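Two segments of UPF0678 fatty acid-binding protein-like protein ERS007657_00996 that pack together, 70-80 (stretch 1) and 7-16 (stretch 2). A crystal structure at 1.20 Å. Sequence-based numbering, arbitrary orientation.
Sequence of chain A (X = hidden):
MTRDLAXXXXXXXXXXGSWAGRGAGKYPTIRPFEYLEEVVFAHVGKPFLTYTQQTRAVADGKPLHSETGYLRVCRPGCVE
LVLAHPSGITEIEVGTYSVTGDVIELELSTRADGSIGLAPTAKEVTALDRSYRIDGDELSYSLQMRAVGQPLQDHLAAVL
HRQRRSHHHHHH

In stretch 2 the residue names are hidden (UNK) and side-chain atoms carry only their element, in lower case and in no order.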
ATOM      1  N   TYR A  70       0.444   1.790  -9.323  1.00  6.69           N
ATOM      2  CA  TYR A  70      -0.933   1.899  -9.823  1.00  6.99           C
ATOM      3  C   TYR A  70      -1.831   0.936  -9.065  1.00  7.42           C
ATOM      4  O   TYR A  70      -1.423  -0.189  -8.759  1.00  8.59           O
ATOM      5  CB  TYR A  70      -0.969   1.626 -11.326  1.00  7.74           C
ATOM      6  CG  TYR A  70       0.032   2.443 -12.089  1.00  7.57           C
ATOM      7  CD1 TYR A  70      -0.237   3.758 -12.436  1.00  8.95           C
ATOM      8  CD2 TYR A  70       1.273   1.934 -12.420  1.00  7.16           C
ATOM      9  CE1 TYR A  70       0.717   4.558 -13.046  1.00  9.32           C
ATOM     10  CE2 TYR A  70       2.219   2.701 -13.071  1.00  7.97           C
ATOM     11  CZ  TYR A  70       1.947   4.013 -13.378  1.00  9.07           C
ATOM     12  OH  TYR A  70       2.900   4.748 -14.030  1.00 10.46           O
ATOM     13  N   LEU A  71      -3.053   1.370  -8.807  1.00  7.43           N
ATOM     14  CA  LEU A  71      -4.125   0.506  -8.294  1.00  8.29           C
ATOM     15  C   LEU A  71      -5.162   0.360  -9.403  1.00  7.85           C
ATOM     16  O   LEU A  71      -5.903   1.303  -9.662  1.00  9.62           O
ATOM     17  CB  LEU A  71      -4.697   1.114  -7.016  1.00  8.30           C
ATOM     18  CG  LEU A  71      -5.738   0.262  -6.285  1.00  9.96           C
ATOM     19  CD1 LEU A  71      -5.208  -1.108  -5.913  1.00 11.81           C
ATOM     20  CD2 LEU A  71      -6.232   0.975  -5.049  1.00 12.07           C
ATOM     21  N   ARG A  72      -5.155  -0.780 -10.062  1.00  8.56           N
ATOM     22  CA  ARG A  72      -6.064  -1.099 -11.180  1.00  8.47           C
ATOM     23  C   ARG A  72      -7.335  -1.722 -10.613  1.00  7.80           C
ATOM     24  O   ARG A  72      -7.250  -2.568  -9.706  1.00  8.33           O
ATOM     25  CB  ARG A  72      -5.402  -2.100 -12.132  1.00  8.98           C
ATOM     26  CG  ARG A  72      -4.219  -1.539 -12.893  1.00  9.91           C
ATOM     27  CD  ARG A  72      -3.230  -2.587 -13.393  1.00 10.01           C
ATOM     28  NE  ARG A  72      -3.858  -3.743 -14.013  1.00 10.95           N
ATOM     29  CZ  ARG A  72      -4.206  -3.856 -15.292  1.00  9.82           C
ATOM     30  NH1 ARG A  72      -4.089  -2.829 -16.134  1.00 11.29           N
ATOM     31  NH2 ARG A  72      -4.726  -4.989 -15.706  1.00 12.10           N
ATOM     32  N   VAL A  73      -8.466  -1.414 -11.214  1.00  8.34           N
ATOM     33  CA  VAL A  73      -9.703  -2.172 -10.952  1.00  8.72           C
ATOM     34  C   VAL A  73      -9.881  -3.194 -12.080  1.00  9.51           C
ATOM     35  O   VAL A  73      -9.993  -2.797 -13.243  1.00 10.60           O
ATOM     36  CB  VAL A  73     -10.905  -1.231 -10.775  1.00  9.03           C
ATOM     37  CG1 VAL A  73     -12.213  -2.001 -10.763  1.00  9.65           C
ATOM     38  CG2 VAL A  73     -10.761  -0.413  -9.511  1.00 10.64           C
ATOM     39  N   CYS A  74      -9.840  -4.479 -11.716  1.00  9.59           N
ATOM     40  CA  CYS A  74      -9.922  -5.632 -12.650  1.00 10.45           C
ATOM     41  C   CYS A  74     -11.394  -6.076 -12.718  1.00 10.50           C
ATOM     42  O   CYS A  74     -11.715  -7.228 -12.347  1.00 11.26           O
ATOM     43  CB  CYS A  74      -8.926  -6.760 -12.268  1.00 10.65           C
ATOM     44  SG  CYS A  74      -8.586  -6.925 -10.479  1.00  9.46           S
ATOM     45  N   ARG A  75     -12.249  -5.157 -13.172  1.00 10.62           N
ATOM     46  CA  ARG A  75     -13.730  -5.156 -13.035  1.00 10.50           C
ATOM     47  C   ARG A  75     -14.085  -4.769 -11.615  1.00  9.71           C
ATOM     48  O   ARG A  75     -13.389  -5.147 -10.660  1.00 10.28           O
ATOM     49  CB  ARG A  75     -14.375  -6.492 -13.409  1.00 13.26           C
ATOM     50  CG  ARG A  75     -14.059  -6.939 -14.826  1.00 13.00           C
ATOM     51  CD  ARG A  75     -14.663  -8.275 -15.203  1.00 16.86           C
ATOM     52  NE  ARG A  75     -14.228  -8.673 -16.545  1.00 20.27           N
ATOM     53  CZ  ARG A  75     -14.900  -9.489 -17.348  1.00 22.68           C
ATOM     54  NH1 ARG A  75     -16.023 -10.046 -16.939  1.00 21.50           N
ATOM     55  NH2 ARG A  75     -14.407  -9.795 -18.537  1.00 29.44           N
ATOM     56  N   PRO A  76     -15.164  -3.981 -11.427  1.00  9.60           N
ATOM     57  CA  PRO A  76     -15.564  -3.565 -10.091  1.00 10.01           C
ATOM     58  C   PRO A  76     -15.527  -4.715  -9.079  1.00  9.42           C
ATOM     59  O   PRO A  76     -16.069  -5.803  -9.341  1.00 10.61           O
ATOM     60  CB  PRO A  76     -16.976  -3.035 -10.336  1.00 10.37           C
ATOM     61  CG  PRO A  76     -16.855  -2.400 -11.708  1.00 10.23           C
ATOM     62  CD  PRO A  76     -15.964  -3.346 -12.480  1.00 10.32           C
ATOM     63  N   GLY A  77     -14.878  -4.458  -7.950  1.00  9.44           N
ATOM     64  CA  GLY A  77     -14.761  -5.422  -6.833  1.00  9.90           C
ATOM     65  C   GLY A  77     -13.385  -6.079  -6.767  1.00  9.38           C
ATOM     66  O   GLY A  77     -13.068  -6.684  -5.724  1.00  9.92           O
ATOM     67  N   CYS A  78     -12.623  -5.995  -7.841  1.00  8.68           N
ATOM     68  CA  CYS A  78     -11.304  -6.645  -8.030  1.00  8.17           C
ATOM     69  C   CYS A  78     -10.233  -5.563  -8.119  1.00  7.89           C
ATOM     70  O   CYS A  78     -10.455  -4.561  -8.836  1.00  9.16           O
ATOM     71  CB  CYS A  78     -11.352  -7.475  -9.308  1.00  9.10           C
ATOM     72  SG  CYS A  78      -9.833  -8.362  -9.740  1.00 10.06           S
ATOM     73  N   VAL A  79      -9.088  -5.779  -7.483  1.00  7.64           N
ATOM     74  CA  VAL A  79      -7.949  -4.842  -7.576  1.00  7.58           C
ATOM     75  C   VAL A  79      -6.666  -5.604  -7.895  1.00  7.50           C
ATOM     76  O   VAL A  79      -6.427  -6.696  -7.365  1.00  8.41           O
ATOM     77  CB  VAL A  79      -7.784  -3.972  -6.313  1.00  9.36           C
ATOM     78  CG1 VAL A  79      -8.686  -2.754  -6.362  1.00 10.96           C
ATOM     79  CG2 VAL A  79      -8.022  -4.741  -5.027  1.00 11.35           C
ATOM     80  N   GLU A  80      -5.813  -4.936  -8.653  1.00  7.94           N
ATOM     81  CA  GLU A  80      -4.392  -5.283  -8.867  1.00  7.43           C
ATOM     82  C   GLU A  80      -3.571  -4.055  -8.461  1.00  7.45           C
ATOM     83  O   GLU A  80      -3.703  -3.008  -9.114  1.00  9.33           O
ATOM     84  CB  GLU A  80      -4.114  -5.692 -10.324  1.00  9.11           C
ATOM     85  CG  GLU A  80      -4.832  -6.953 -10.770  1.00  7.97           C
ATOM     86  CD  GLU A  80      -4.973  -7.101 -12.263  1.00  9.67           C
ATOM     87  OE1 GLU A  80      -4.628  -6.158 -12.981  1.00 12.32           O
ATOM     88  OE2 GLU A  80      -5.391  -8.206 -12.714  1.00 10.02           O
ATOM     89  N   UNK A   7     -15.738   4.853 -14.966  1.00  9.90           N
ATOM     90  CA  UNK A   7     -16.769   4.157 -14.193  1.00  9.66           C
ATOM     91  C   UNK A   7     -16.225   3.107 -13.221  1.00  8.61           C
ATOM     92  O   UNK A   7     -16.759   2.983 -12.132  1.00  9.73           O
ATOM     93  c   UNK A   7     -17.573   4.582 -16.399  1.00 11.78           C
ATOM     94  c   UNK A   7     -16.131   5.070 -16.376  1.00 10.11           C
ATOM     95  c   UNK A   7     -17.625   3.531 -15.309  1.00 10.38           C
ATOM     96  N   UNK A   8     -15.226   2.345 -13.618  1.00  9.54           N
ATOM     97  CA  UNK A   8     -14.730   1.236 -12.780  1.00  9.88           C
ATOM     98  C   UNK A   8     -14.278   1.768 -11.422  1.00  9.80           C
ATOM     99  O   UNK A   8     -14.196   0.966 -10.495  1.00 10.66           O
ATOM    100  c   UNK A   8     -13.625   0.507 -13.471  1.00 10.06           C
ATOM    101  N   UNK A   9     -13.790   3.010 -11.374  1.00  9.40           N
ATOM    102  CA  UNK A   9     -13.177   3.567 -10.131  1.00  9.84           C
ATOM    103  C   UNK A   9     -14.218   4.152  -9.161  1.00 10.11           C
ATOM    104  O   UNK A   9     -13.799   4.673  -8.128  1.00 11.25           O
ATOM    105  c   UNK A   9     -12.167   4.641 -10.512  1.00  9.90           C
ATOM    106  c   UNK A   9     -10.301   2.984 -10.691  1.00 13.59           C
ATOM    107  c   UNK A   9      -9.989   5.288 -11.498  1.00 13.51           C
ATOM    108  c   UNK A   9     -10.974   4.171 -11.323  1.00 11.37           C
ATOM    109  N   UNK A  10     -15.500   4.182  -9.505  1.00  9.90           N
ATOM    110  CA  UNK A  10     -16.517   4.916  -8.693  1.00 10.01           C
ATOM    111  C   UNK A  10     -16.391   4.551  -7.198  1.00  9.72           C
ATOM    112  O   UNK A  10     -16.405   5.474  -6.357  1.00 10.26           O
ATOM    113  o   UNK A  10     -18.537   7.423  -9.594  1.00 16.22           O
ATOM    114  c   UNK A  10     -19.050   5.323  -8.509  1.00 13.02           C
ATOM    115  c   UNK A  10     -17.916   4.618  -9.243  1.00 12.15           C
ATOM    116  c   UNK A  10     -19.013   6.831  -8.605  1.00 15.08           C
ATOM    117  n   UNK A  10     -19.645   7.478  -7.634  1.00 15.86           N
ATOM    118  N   UNK A  11     -16.356   3.281  -6.870  1.00  9.55           N
ATOM    119  CA  UNK A  11     -16.349   2.855  -5.452  1.00  9.66           C
ATOM    120  C   UNK A  11     -15.121   3.430  -4.733  1.00  9.90           C
ATOM    121  O   UNK A  11     -15.171   3.575  -3.507  1.00 10.41           O
ATOM    122  c   UNK A  11     -16.371   1.350  -5.352  1.00 10.32           C
ATOM    123  N   UNK A  12     -14.017   3.578  -5.448  1.00  9.73           N
ATOM    124  CA  UNK A  12     -12.719   3.973  -4.855  1.00  9.83           C
ATOM    125  C   UNK A  12     -12.502   5.490  -4.950  1.00  9.77           C
ATOM    126  O   UNK A  12     -11.422   5.956  -4.556  1.00 11.35           O
ATOM    127  c   UNK A  12     -11.584   3.203  -5.518  1.00  9.84           C
ATOM    128  c   UNK A  12     -10.448   1.017  -5.969  1.00 12.89           C
ATOM    129  c   UNK A  12     -11.858   1.251  -3.939  1.00 11.59           C
ATOM    130  c   UNK A  12     -11.672   1.675  -5.390  1.00 10.82           C
ATOM    131  N   UNK A  13     -13.515   6.253  -5.372  1.00 10.01           N
ATOM    132  CA  UNK A  13     -13.347   7.722  -5.478  1.00 12.86           C
ATOM    133  C   UNK A  13     -12.914   8.329  -4.136  1.00 11.42           C
ATOM    134  O   UNK A  13     -12.124   9.281  -4.141  1.00 11.95           O
ATOM    135  o   UNK A  13     -15.705   8.359  -5.202  1.00 16.25           O
ATOM    136  c   UNK A  13     -14.580   8.398  -6.075  1.00 14.74           C
ATOM    137  N   UNK A  14     -13.331   7.801  -2.954  1.00 11.24           N
ATOM    138  CA  UNK A  14     -12.880   8.407  -1.700  1.00 11.78           C
ATOM    139  C   UNK A  14     -11.353   8.335  -1.478  1.00 10.33           C
ATOM    140  O   UNK A  14     -10.854   9.037  -0.621  1.00 11.23           O
ATOM    141  c   UNK A  14     -14.455   6.853  -2.716  1.00 12.39           C
ATOM    142  c   UNK A  14     -13.630   7.601  -0.620  1.00 12.28           C
ATOM    143  c   UNK A  14     -14.921   7.211  -1.313  1.00 12.71           C
ATOM    144  N   UNK A  15     -10.653   7.467  -2.191  1.00 10.01           N
ATOM    145  CA  UNK A  15      -9.188   7.373  -2.020  1.00  9.50           C
ATOM    146  C   UNK A  15      -8.503   8.603  -2.628  1.00  9.87           C
ATOM    147  O   UNK A  15      -7.383   8.931  -2.216  1.00  9.84           O
ATOM    148  c   UNK A  15      -8.666   6.087  -2.668  1.00 10.20           C
ATOM    149  c   UNK A  15      -8.736   4.806  -1.834  1.00  9.91           C
ATOM    150  c   UNK A  15      -8.041   3.667  -2.575  1.00 11.86           C
ATOM    151  c   UNK A  15     -10.169   4.433  -1.490  1.00 12.37           C
ATOM    152  N   UNK A  16      -9.101   9.215  -3.634  1.00  9.88           N
ATOM    153  CA  UNK A  16      -8.441  10.312  -4.368  1.00 10.94           C
ATOM    154  C   UNK A  16      -8.050  11.426  -3.394  1.00 10.94           C
ATOM    155  O   UNK A  16      -8.902  11.859  -2.590  1.00 12.87           O
ATOM    156  c   UNK A  16     -10.773  10.403  -7.468  1.00 15.15           C
ATOM    157  c   UNK A  16      -9.614   9.904  -6.620  1.00 13.76           C
ATOM    158  c   UNK A  16      -8.357   9.755  -7.466  1.00 13.95           C
ATOM    159  c   UNK A  16      -9.378  10.840  -5.441  1.00 11.63           C
TER

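Position 7 carries three side-chain carbons that close a ring onto its own backbone N, and they stay out of contact with stretch 1. A ring through the backbone N means proline, P7. Its O accepts a 3.2 Å hydrogen bond from N of position 10, the first rung of a 3-10 segment that runs to position 15.

Position 8 has one carbon and nothing beyond it. That carbon, CB, lies 4.0 Å from CG1 of V73, while the backbone O of position 8 is closer still, 3.6 Å from the same CG1. The residue is alanine, A8. With so short a side chain, the backbone itself meets the neighbour: CA of A8 also sits 4.3 Å from CG of P76, and the CA atoms of A8 and P76, 5.6 Å apart, are the nearest CA pair of the two stretches.

At position 9 there are four carbons, forked at the second. The CA-to-CB bond points away from stretch 1, yet one tip comes back to 3.6 Å from CG2 of V73. Four carbons forked in this way make leucine, L9; the tip is CD2, and the rotamer is m, t.

Position 10 shows three carbons in a row, the third bearing one oxygen and one nitrogen. This is a carboxamide on a two-carbon stem, so glutamine, Q10. It is exposed and touches nothing on stretch 1.

Position 11 is again a single carbon, out of reach of stretch 1: alanine, A11.

Position 12 has four carbons forked at the second, and its CA-to-CB bond points toward stretch 1. One tip approaches three side chains there, those of L71, V73 and V79. It is leucine, L12, in the same m, t rotamer as L9, and its CD1 lies 3.8 Å from CG2 of V73, 4.2 Å from CG1 of V79 and 4.3 Å from CD2 of L71.

Position 13 carries one carbon and then one oxygen, a hydroxyl far from stretch 1: serine, S13. Position 14 closes three carbons onto its backbone N, also out of reach: proline, P14.

Position 15 has four carbons forked at the second; its CA-to-CB bond points toward stretch 1, and one branch tip lies 4.1 Å from CD2 of L71. This is leucine, L15, in m, p instead, and the tip is CD2. Position 16 repeats the four forked carbons but touches nothing on stretch 1: leucine, L16.

The rule is spacing. L9, L12 and L15 recur every third residue, matching the 3-10 repeat, while L71 and V73 alternate along a strand and point toward them. V73 is the hub, held by A8, L9 and L12. No hydrogen bond crosses; the 287 Å² contact is apolar packing. Polar bonds stay within each stretch; in stretch 1, R72, whose CA-to-CB bond points away, forms a salt bridge from NE to OE1 of E80 at 2.7 Å, and a disulfide joins SG of C74 to SG of C78 across the type II turn, tying together the two strands that present V73 and V79.

Stretch 2 7-16: PALQALSPLL
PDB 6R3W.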